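Local coordinates for (S)-ureidoglycine aminohydrolase cupin domain-containing protein (PDB 3MYX) that is of unknown function but carries a cupin fold and is named for a domain of (S)-ureidoglycine aminohydrolase, an activity not established for it, at residues L69-G81 with L87-V101. Residues are numbered along the deposited sequence; the frame is centred on the assembly and turned at random.
With EDO (1,2-ethanediol), chain D.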
ATOM      1  N   LEU A  69      -5.011  -4.541  -0.336  1.00  6.76           N
ATOM      2  CA  LEU A  69      -4.279  -5.694   0.224  1.00  7.33           C
ATOM      3  C   LEU A  69      -3.126  -6.052  -0.699  1.00  7.15           C
ATOM      4  O   LEU A  69      -3.307  -6.096  -1.902  1.00  7.04           O
ATOM      5  CB  LEU A  69      -5.183  -6.957   0.292  1.00  8.68           C
ATOM      6  CG  LEU A  69      -6.435  -6.994   1.175  1.00  9.95           C
ATOM      7  CD1 LEU A  69      -7.564  -6.162   0.564  1.00 12.58           C
ATOM      8  CD2 LEU A  69      -6.865  -8.426   1.419  1.00 12.47           C
ATOM      9  N   VAL A  70      -1.954  -6.305  -0.122  1.00  6.61           N
ATOM     10  CA  VAL A  70      -0.772  -6.767  -0.829  0.50  6.41           C
ATOM     11  C   VAL A  70      -0.295  -8.049  -0.128  1.00  5.97           C
ATOM     12  O   VAL A  70       0.128  -7.976   1.037  1.00  6.43           O
ATOM     13  CB  VAL A  70       0.348  -5.701  -0.728  0.50  6.30           C
ATOM     14  CG1 VAL A  70       1.613  -6.181  -1.414  0.50  7.25           C
ATOM     15  CG2 VAL A  70      -0.106  -4.386  -1.342  0.50  5.84           C
HETATM   16  N   MSE A  71      -0.360  -9.204  -0.781  1.00  6.07           N
HETATM   17  CA  MSE A  71      -0.063 -10.488  -0.137  0.50  6.93           C
HETATM   18  C   MSE A  71       1.422 -10.683   0.104  1.00  6.98           C
HETATM   19  O   MSE A  71       2.238 -10.479  -0.804  1.00  7.42           O
HETATM   20  CB  MSE A  71      -0.529 -11.643  -1.012  0.50  8.43           C
HETATM   21  CG  MSE A  71      -1.999 -11.699  -1.260  0.50  9.97           C
HETATM   22 SE   MSE A  71      -3.049 -11.868   0.346  0.38 10.38          SE
HETATM   23  CE  MSE A  71      -2.037 -13.240   1.268  0.50 10.05           C
ATOM     24  N   HIS A  72       1.769 -11.135   1.308  1.00  6.95           N
ATOM     25  CA  HIS A  72       3.145 -11.477   1.670  1.00  6.73           C
ATOM     26  C   HIS A  72       3.385 -12.953   1.966  1.00  7.21           C
ATOM     27  O   HIS A  72       4.507 -13.440   1.791  1.00  8.52           O
ATOM     28  CB  HIS A  72       3.645 -10.602   2.833  1.00  6.70           C
ATOM     29  CG  HIS A  72       4.090  -9.242   2.391  1.00  7.13           C
ATOM     30  ND1 HIS A  72       5.360  -8.995   1.920  1.00  8.29           N
ATOM     31  CD2 HIS A  72       3.421  -8.062   2.292  1.00  7.15           C
ATOM     32  CE1 HIS A  72       5.453  -7.729   1.546  1.00  8.15           C
ATOM     33  NE2 HIS A  72       4.290  -7.139   1.762  1.00  7.77           N
ATOM     34  N   ARG A  73       2.355 -13.652   2.418  1.00  8.33           N
ATOM     35  CA  ARG A  73       2.429 -15.079   2.706  0.50  9.26           C
ATOM     36  C   ARG A  73       1.042 -15.666   2.583  1.00  9.07           C
ATOM     37  O   ARG A  73       0.066 -15.021   2.944  1.00  8.66           O
ATOM     38  CB  ARG A  73       2.955 -15.287   4.128  0.50 11.33           C
ATOM     39  CG  ARG A  73       3.300 -16.713   4.493  0.50 13.64           C
ATOM     40  CD  ARG A  73       3.933 -16.752   5.872  0.50 15.07           C
ATOM     41  NE  ARG A  73       2.933 -16.610   6.924  0.50 16.52           N
ATOM     42  CZ  ARG A  73       3.124 -15.967   8.073  0.50 18.09           C
ATOM     43  NH1 ARG A  73       4.283 -15.374   8.340  0.50 16.83           N
ATOM     44  NH2 ARG A  73       2.144 -15.910   8.962  0.50 19.07           N
ATOM     45  N   GLY A  74       0.946 -16.891   2.093  1.00  9.24           N
ATOM     46  CA  GLY A  74      -0.338 -17.533   2.013  1.00  9.43           C
ATOM     47  C   GLY A  74      -1.164 -17.059   0.841  1.00  9.19           C
ATOM     48  O   GLY A  74      -0.634 -16.711  -0.220  1.00 10.61           O
ATOM     49  N   SER A  75      -2.471 -17.058   1.035  1.00  9.12           N
ATOM     50  CA  SER A  75      -3.377 -16.782  -0.056  1.00  9.72           C
ATOM     51  C   SER A  75      -4.707 -16.336   0.462  1.00  9.12           C
ATOM     52  O   SER A  75      -5.165 -16.820   1.506  1.00 10.95           O
ATOM     53  CB  SER A  75      -3.563 -18.047  -0.921  1.00 12.06           C
ATOM     54  OG  SER A  75      -4.347 -17.788  -2.068  1.00 15.91           O
ATOM     55  N   VAL A  76      -5.330 -15.409  -0.255  1.00  9.11           N
ATOM     56  CA  VAL A  76      -6.680 -14.952   0.068  0.50  7.72           C
ATOM     57  C   VAL A  76      -7.528 -15.020  -1.185  1.00  8.00           C
ATOM     58  O   VAL A  76      -7.078 -14.613  -2.252  1.00  9.12           O
ATOM     59  CB  VAL A  76      -6.687 -13.493   0.597  0.50  7.72           C
ATOM     60  CG1 VAL A  76      -8.116 -12.887   0.589  0.50  6.93           C
ATOM     61  CG2 VAL A  76      -6.076 -13.432   1.997  0.50  7.24           C
ATOM     62  N   THR A  77      -8.749 -15.508  -1.053  1.00  7.79           N
ATOM     63  CA  THR A  77      -9.742 -15.380  -2.110  1.00  8.23           C
ATOM     64  C   THR A  77     -10.829 -14.424  -1.620  1.00  7.57           C
ATOM     65  O   THR A  77     -11.419 -14.627  -0.541  1.00  7.74           O
ATOM     66  CB  THR A  77     -10.344 -16.724  -2.519  1.00  9.67           C
ATOM     67  OG1 THR A  77      -9.308 -17.540  -3.084  1.00 11.75           O
ATOM     68  CG2 THR A  77     -11.467 -16.536  -3.550  1.00 10.75           C
ATOM     69  N   LEU A  78     -11.030 -13.364  -2.398  1.00  6.28           N
ATOM     70  CA  LEU A  78     -12.038 -12.354  -2.149  1.00  6.73           C
ATOM     71  C   LEU A  78     -13.216 -12.677  -3.064  1.00  7.59           C
ATOM     72  O   LEU A  78     -13.041 -12.792  -4.277  1.00  8.44           O
ATOM     73  CB  LEU A  78     -11.498 -10.949  -2.498  1.00  6.76           C
ATOM     74  CG  LEU A  78     -10.221 -10.523  -1.781  1.00  7.09           C
ATOM     75  CD1 LEU A  78      -9.716  -9.203  -2.350  1.00  9.09           C
ATOM     76  CD2 LEU A  78     -10.443 -10.418  -0.260  1.00 10.26           C
ATOM     77  N   THR A  79     -14.407 -12.808  -2.496  1.00  7.35           N
ATOM     78  CA  THR A  79     -15.610 -13.067  -3.273  0.50  8.08           C
ATOM     79  C   THR A  79     -16.653 -11.987  -2.982  1.00  7.24           C
ATOM     80  O   THR A  79     -16.844 -11.612  -1.834  1.00  8.21           O
ATOM     81  CB  THR A  79     -16.175 -14.473  -2.949  0.50  8.34           C
ATOM     82  OG1 THR A  79     -15.110 -15.442  -3.009  0.50 10.05           O
ATOM     83  CG2 THR A  79     -17.279 -14.852  -3.929  0.50  9.40           C
ATOM     84  N   SER A  80     -17.336 -11.521  -4.020  1.00  7.67           N
ATOM     85  CA  SER A  80     -18.452 -10.609  -3.908  1.00  7.03           C
ATOM     86  C   SER A  80     -19.440 -11.004  -4.985  1.00  7.46           C
ATOM     87  O   SER A  80     -19.199 -10.785  -6.160  1.00  7.37           O
ATOM     88  CB  SER A  80     -17.990  -9.170  -4.120  1.00  6.93           C
ATOM     89  OG  SER A  80     -19.072  -8.253  -3.965  1.00  7.53           O
ATOM     90  N   GLY A  81     -20.563 -11.579  -4.582  1.00  8.44           N
ATOM     91  CA  GLY A  81     -21.492 -12.146  -5.535  1.00  9.20           C
ATOM     92  C   GLY A  81     -20.742 -13.076  -6.474  1.00  9.42           C
ATOM     93  O   GLY A  81     -19.960 -13.932  -6.023  1.00 11.00           O
ATOM     94  N   LEU A  87      -5.528 -13.960  -4.473  1.00  8.50           N
ATOM     95  CA  LEU A  87      -4.217 -13.348  -4.358  1.00  9.11           C
ATOM     96  C   LEU A  87      -3.237 -14.255  -3.647  1.00  8.82           C
ATOM     97  O   LEU A  87      -3.470 -14.696  -2.508  1.00 11.65           O
ATOM     98  CB  LEU A  87      -4.306 -12.077  -3.531  1.00 11.49           C
ATOM     99  CG  LEU A  87      -5.340 -11.032  -3.860  1.00 11.61           C
ATOM    100  CD1 LEU A  87      -5.272  -9.939  -2.781  1.00 14.73           C
ATOM    101  CD2 LEU A  87      -5.062 -10.493  -5.270  1.00 12.77           C
ATOM    102  N   SER A  88      -2.150 -14.533  -4.334  1.00  8.69           N
ATOM    103  CA  SER A  88      -1.008 -15.200  -3.731  0.50  9.09           C
ATOM    104  C   SER A  88       0.085 -14.157  -3.491  1.00  8.55           C
ATOM    105  O   SER A  88      -0.060 -12.990  -3.847  1.00  7.02           O
ATOM    106  CB  SER A  88      -0.519 -16.344  -4.637  0.50 11.64           C
ATOM    107  OG  SER A  88      -0.252 -15.912  -5.961  0.50 13.56           O
ATOM    108  N   THR A  89       1.191 -14.574  -2.886  1.00  8.98           N
ATOM    109  CA  THR A  89       2.293 -13.671  -2.571  1.00  8.25           C
ATOM    110  C   THR A  89       2.668 -12.811  -3.763  1.00  8.07           C
ATOM    111  O   THR A  89       2.842 -13.302  -4.878  1.00  9.56           O
ATOM    112  CB  THR A  89       3.483 -14.465  -2.057  1.00 10.06           C
ATOM    113  OG1 THR A  89       3.063 -15.134  -0.859  1.00 12.06           O
ATOM    114  CG2 THR A  89       4.699 -13.571  -1.770  1.00  9.76           C
ATOM    115  N   GLY A  90       2.774 -11.515  -3.510  1.00  8.14           N
ATOM    116  CA  GLY A  90       3.122 -10.557  -4.543  1.00  8.14           C
ATOM    117  C   GLY A  90       1.968  -9.978  -5.331  1.00  7.32           C
ATOM    118  O   GLY A  90       2.189  -9.131  -6.202  1.00  8.87           O
ATOM    119  N   GLU A  91       0.755 -10.439  -5.049  1.00  6.96           N
ATOM    120  CA  GLU A  91      -0.434  -9.999  -5.757  1.00  6.64           C
ATOM    121  C   GLU A  91      -1.244  -9.090  -4.861  1.00  6.71           C
ATOM    122  O   GLU A  91      -1.166  -9.180  -3.637  1.00  7.31           O
ATOM    123  CB  GLU A  91      -1.260 -11.198  -6.236  1.00  6.46           C
ATOM    124  CG  GLU A  91      -0.480 -12.075  -7.199  1.00  8.16           C
ATOM    125  CD  GLU A  91      -1.248 -13.241  -7.758  1.00 10.00           C
ATOM    126  OE1 GLU A  91      -2.153 -13.782  -7.092  1.00 11.55           O
ATOM    127  OE2 GLU A  91      -0.927 -13.639  -8.903  1.00 14.11           O
ATOM    128  N   SER A  92      -2.023  -8.212  -5.494  1.00  6.81           N
ATOM    129  CA  SER A  92      -2.732  -7.162  -4.795  0.70  6.17           C
ATOM    130  C   SER A  92      -4.134  -6.952  -5.375  1.00  6.24           C
ATOM    131  O   SER A  92      -4.398  -7.250  -6.546  1.00  7.25           O
ATOM    132  CB  SER A  92      -1.906  -5.868  -4.893  0.70  6.29           C
ATOM    133  OG  SER A  92      -2.518  -4.806  -4.184  0.70  5.87           O
ATOM    134  N   ALA A  93      -5.034  -6.469  -4.526  1.00  5.86           N
ATOM    135  CA  ALA A  93      -6.379  -6.103  -4.918  1.00  6.00           C
ATOM    136  C   ALA A  93      -6.880  -4.999  -4.012  1.00  6.20           C
ATOM    137  O   ALA A  93      -6.310  -4.730  -2.948  1.00  6.38           O
ATOM    138  CB  ALA A  93      -7.334  -7.296  -4.860  1.00  7.68           C
ATOM    139  N   VAL A  94      -7.980  -4.388  -4.444  1.00  6.01           N
ATOM    140  CA  VAL A  94      -8.657  -3.345  -3.678  1.00  6.59           C
ATOM    141  C   VAL A  94     -10.094  -3.784  -3.388  1.00  5.61           C
ATOM    142  O   VAL A  94     -10.776  -4.298  -4.277  1.00  6.94           O
ATOM    143  CB  VAL A  94      -8.733  -2.011  -4.477  1.00  7.45           C
ATOM    144  CG1 VAL A  94      -9.364  -0.913  -3.602  1.00 10.21           C
ATOM    145  CG2 VAL A  94      -7.365  -1.634  -4.964  1.00  9.64           C
ATOM    146  N   ILE A  95     -10.521  -3.614  -2.142  1.00  4.94           N
ATOM    147  CA  ILE A  95     -11.928  -3.741  -1.749  1.00  5.60           C
ATOM    148  C   ILE A  95     -12.483  -2.325  -1.640  1.00  5.19           C
ATOM    149  O   ILE A  95     -12.017  -1.537  -0.810  1.00  5.82           O
ATOM    150  CB  ILE A  95     -12.074  -4.449  -0.388  1.00  5.70           C
ATOM    151  CG1 ILE A  95     -11.423  -5.838  -0.427  1.00  6.61           C
ATOM    152  CG2 ILE A  95     -13.540  -4.544  -0.007  1.00  6.58           C
ATOM    153  CD1 ILE A  95     -11.356  -6.559   0.926  1.00  7.63           C
ATOM    154  N   GLY A  96     -13.429  -1.964  -2.494  1.00  5.53           N
ATOM    155  CA  GLY A  96     -14.014  -0.660  -2.409  1.00  5.64           C
ATOM    156  C   GLY A  96     -14.889  -0.523  -1.185  1.00  5.18           C
ATOM    157  O   GLY A  96     -15.424  -1.521  -0.635  1.00  5.76           O
ATOM    158  N   ARG A  97     -15.085   0.704  -0.733  1.00  5.58           N
ATOM    159  CA  ARG A  97     -16.000   0.952   0.377  0.60  6.07           C
ATOM    160  C   ARG A  97     -17.417   0.466   0.001  1.00  6.59           C
ATOM    161  O   ARG A  97     -17.894   0.719  -1.101  1.00  6.63           O
ATOM    162  CB  ARG A  97     -15.994   2.449   0.733  0.60  6.81           C
ATOM    163  CG  ARG A  97     -16.406   2.760   2.155  0.60  8.07           C
ATOM    164  CD  ARG A  97     -16.299   4.262   2.444  0.60  8.54           C
ATOM    165  NE  ARG A  97     -16.477   4.586   3.867  0.60  9.42           N
ATOM    166  CZ  ARG A  97     -15.498   4.789   4.768  0.60  7.69           C
ATOM    167  NH1 ARG A  97     -14.193   4.736   4.430  0.60  3.82           N
ATOM    168  NH2 ARG A  97     -15.833   5.057   6.046  0.60  6.55           N
ATOM    169  N   GLY A  98     -18.070  -0.232   0.933  1.00  6.71           N
ATOM    170  CA  GLY A  98     -19.440  -0.709   0.760  1.00  7.48           C
ATOM    171  C   GLY A  98     -19.566  -2.081   0.143  1.00  8.13           C
ATOM    172  O   GLY A  98     -20.679  -2.596   0.021  1.00 10.32           O
ATOM    173  N   THR A  99     -18.451  -2.689  -0.250  1.00  7.04           N
ATOM    174  CA  THR A  99     -18.485  -3.987  -0.917  1.00  6.57           C
ATOM    175  C   THR A  99     -18.996  -5.089   0.015  1.00  6.43           C
ATOM    176  O   THR A  99     -18.541  -5.211   1.144  1.00  6.73           O
ATOM    177  CB  THR A  99     -17.073  -4.380  -1.420  1.00  6.33           C
ATOM    178  OG1 THR A  99     -16.502  -3.313  -2.177  1.00  7.19           O
ATOM    179  CG2 THR A  99     -17.127  -5.599  -2.309  1.00  7.44           C
ATOM    180  N   GLN A 100     -19.943  -5.891  -0.480  1.00  6.24           N
ATOM    181  CA  GLN A 100     -20.301  -7.131   0.198  1.00  6.34           C
ATOM    182  C   GLN A 100     -19.222  -8.139  -0.164  1.00  6.57           C
ATOM    183  O   GLN A 100     -19.044  -8.479  -1.334  1.00  8.31           O
ATOM    184  CB  GLN A 100     -21.661  -7.627  -0.238  1.00  6.75           C
ATOM    185  CG  GLN A 100     -22.130  -8.821   0.547  1.00  8.90           C
ATOM    186  CD  GLN A 100     -23.334  -9.470  -0.083  1.00 13.36           C
ATOM    187  OE1 GLN A 100     -23.229 -10.091  -1.135  1.00 14.88           O
ATOM    188  NE2 GLN A 100     -24.473  -9.348   0.572  1.00 19.14           N
ATOM    189  N   VAL A 101     -18.441  -8.572   0.817  1.00  6.32           N
ATOM    190  CA  VAL A 101     -17.236  -9.334   0.498  1.00  7.00           C
ATOM    191  C   VAL A 101     -16.981 -10.432   1.515  1.00  6.70           C
ATOM    192  O   VAL A 101     -17.144 -10.233   2.729  1.00  8.59           O
ATOM    193  CB  VAL A 101     -15.998  -8.398   0.363  1.00  7.03           C
ATOM    194  CG1 VAL A 101     -15.699  -7.683   1.676  1.00  8.19           C
ATOM    195  CG2 VAL A 101     -14.776  -9.165  -0.146  1.00  7.95           C
TER
HETATM  196  C1  EDO D 239     -20.379 -12.644  -1.330  1.00 24.19           C
HETATM  197  O1  EDO D 239     -21.315 -11.707  -1.858  1.00 18.25           O
HETATM  198  C2  EDO D 239     -20.068 -12.290   0.109  1.00 24.68           C
HETATM  199  O2  EDO D 239     -21.263 -12.381   0.919  1.00 24.44           O
HETATM  200  O   HOH W   1       1.296 -17.376  -1.827  1.00 19.01           O
HETATM  201  O   HOH W   2     -20.472  -5.198  -3.340  1.00 12.14           O
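Selenomethionine Met71 and Leu87 meet where the hairpin 75-80/83-88 adjoins the paired strands 66-71 and 92-95, their side chains crossing at about a right angle, with CG of Met71 over CB of Leu87. In the conformer described, bends at chi2 and chi3 (-60° and -45°) carry SE alongside Leu87. Further along, the side chains of Leu69 and Ile95 cross at a slant and their CD1 methyls meet at 3.8 Å; Leu78 approaches the same Ile95 methyl with CD2 and sets CD1 against CB of Ala93. These apolar groups line the interior between the two facing sheets of the cupin barrel: 66-71 pairs antiparallel with 92-95 in one, 75-80 with 83-88 in the other, and Trp111 and Ile103 add to the packing. Ser92, its OG anti to the backbone N (chi1 -178°) in the conformer described, donates to O of Leu69 at 2.7 Å from above the carbonyl plane, while N of Ala93 reaches that oxygen within the plane; two donors there grip one acceptor. At the far end, OG of Ser80 donates in-plane to O of Gln100 at 2.6 Å, and ethanediol, probably from the crystallisation liquor, bridges N of Gly81 and OE1 of Gln100.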